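Local coordinates for putative periplasmic protein (Bacteroides eggerthii, PDB 4HBR) that is of unknown function but belongs to the PF11396 (DUF2874) family of putative periplasmic proteins, probably with a beta-lactamase-inhibitor-like fold, at residues A50-M54 with V89-E93. Sequence-based numbering, arbitrary orientation.
Sequences AEWVM and VQFPE
Residues 50-54 enter strand 52-58 and residues 89-93 leave strand 82-90. The two strands are antiparallel neighbours, and the closest CA pair is M54 with F91, 4.7 Å apart. No hydrogen bond joins the two segments. M54 CA makes a CA-H...O contact with Q90 O at 3.3 Å. V53 has phi/psi -122/-18, which breaks the extended course between W52 and M54. Its CB points away, while V53 O lies 3.3 Å from P92 CD and 3.6 Å from F91 CD1, at the edge of the F91 ring. W52 has chi1 p (82°) and chi2 -89°. Its CB points sideways, but the far end of the indole comes close to residues 89-93, with W52 CH2 3.4 Å from F91 C and from P92 N. P92 CD sits over the six-membered ring of W52 in a CH-pi contact, 4.0 Å from the centroid and 16° off the normal. This is the frayed end of a strand pair midway across a long antiparallel meander, whose pairing resumes with backbone hydrogen bonding between Q90 and K55. M54, a selenomethionine, is t, t, p. M54 SE packs against V89 CG1 at 3.7 Å. M54 SE also makes an oblique Met-aromatic contact with F91, 3.8 Å from F91 CE1. F91 points its CB away overall, but chi1 m and chi2 -83° bring its ring near M54 SE. F139 of helix 136-139 touches M54, V89 and F91.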
# COMPACT_ATOMS: atom_id res chain seq x y z
N ALA A 50 -10.86 4.22 16.64
CA ALA A 50 -9.54 3.58 16.82
C ALA A 50 -9.48 2.11 16.35
O ALA A 50 -8.69 1.32 16.88
CB ALA A 50 -9.07 3.69 18.27
N GLU A 51 -10.25 1.75 15.32
CA GLU A 51 -10.22 0.41 14.74
C GLU A 51 -9.34 0.46 13.49
O GLU A 51 -9.61 1.28 12.60
CB GLU A 51 -11.64 -0.09 14.38
CG GLU A 51 -12.66 -0.06 15.51
CD GLU A 51 -14.10 0.28 15.15
OE1 GLU A 51 -14.34 0.93 14.10
OE2 GLU A 51 -15.00 -0.06 15.95
N TRP A 52 -8.28 -0.35 13.42
CA TRP A 52 -7.43 -0.35 12.23
C TRP A 52 -8.17 -1.12 11.11
O TRP A 52 -8.83 -2.12 11.40
CB TRP A 52 -6.00 -0.89 12.52
CG TRP A 52 -5.87 -2.39 12.52
CD1 TRP A 52 -6.05 -3.24 13.59
CD2 TRP A 52 -5.48 -3.23 11.41
NE1 TRP A 52 -5.80 -4.54 13.21
CE2 TRP A 52 -5.44 -4.56 11.88
CE3 TRP A 52 -5.13 -2.97 10.06
CZ2 TRP A 52 -5.08 -5.64 11.05
CZ3 TRP A 52 -4.77 -4.04 9.25
CH2 TRP A 52 -4.75 -5.35 9.74
N VAL A 53 -8.13 -0.60 9.88
CA VAL A 53 -8.87 -1.17 8.75
C VAL A 53 -7.94 -1.55 7.58
O VAL A 53 -8.35 -2.30 6.70
CB VAL A 53 -10.02 -0.23 8.27
CG1 VAL A 53 -11.12 -0.12 9.34
CG2 VAL A 53 -9.51 1.15 7.88
N MSE A 54 -6.73 -1.00 7.56
CA MSE A 54 -5.78 -1.28 6.50
C MSE A 54 -4.36 -0.95 6.93
O MSE A 54 -4.13 0.02 7.64
CB MSE A 54 -6.14 -0.52 5.20
CG MSE A 54 -5.17 -0.79 4.04
SE MSE A 54 -5.81 -0.22 2.31
CE MSE A 54 -5.96 1.65 2.52
N VAL A 89 -0.44 -4.91 0.96
CA VAL A 89 -1.65 -4.32 1.52
C VAL A 89 -2.33 -5.35 2.36
O VAL A 89 -2.63 -6.45 1.87
CB VAL A 89 -2.60 -3.74 0.43
CG1 VAL A 89 -3.76 -2.99 1.06
CG2 VAL A 89 -1.84 -2.84 -0.55
N GLN A 90 -2.59 -5.01 3.63
CA GLN A 90 -3.23 -5.95 4.56
C GLN A 90 -4.45 -5.37 5.20
O GLN A 90 -4.61 -4.15 5.30
CB GLN A 90 -2.26 -6.40 5.65
CG GLN A 90 -1.09 -7.21 5.12
CD GLN A 90 -0.22 -7.58 6.28
OE1 GLN A 90 -0.44 -8.58 6.96
NE2 GLN A 90 0.70 -6.69 6.62
N PHE A 91 -5.30 -6.28 5.71
CA PHE A 91 -6.58 -5.95 6.30
C PHE A 91 -6.88 -6.83 7.49
O PHE A 91 -6.36 -7.96 7.54
CB PHE A 91 -7.67 -6.17 5.25
CG PHE A 91 -7.43 -5.52 3.91
CD1 PHE A 91 -7.76 -4.18 3.71
CD2 PHE A 91 -6.90 -6.26 2.85
CE1 PHE A 91 -7.58 -3.58 2.46
CE2 PHE A 91 -6.72 -5.66 1.60
CZ PHE A 91 -7.08 -4.33 1.41
N PRO A 92 -7.75 -6.39 8.44
CA PRO A 92 -8.03 -7.27 9.59
C PRO A 92 -8.71 -8.60 9.22
O PRO A 92 -8.36 -9.64 9.77
CB PRO A 92 -8.93 -6.40 10.51
CG PRO A 92 -9.35 -5.24 9.71
CD PRO A 92 -8.42 -5.07 8.56
N GLU A 93 -9.63 -8.59 8.26
CA GLU A 93 -10.41 -9.78 7.90
C GLU A 93 -10.22 -10.32 6.50
O GLU A 93 -10.68 -11.43 6.24
CB GLU A 93 -11.92 -9.45 8.03
CG GLU A 93 -12.33 -9.05 9.43
CD GLU A 93 -13.76 -8.61 9.61
OE1 GLU A 93 -14.59 -8.82 8.70
OE2 GLU A 93 -14.07 -8.10 10.71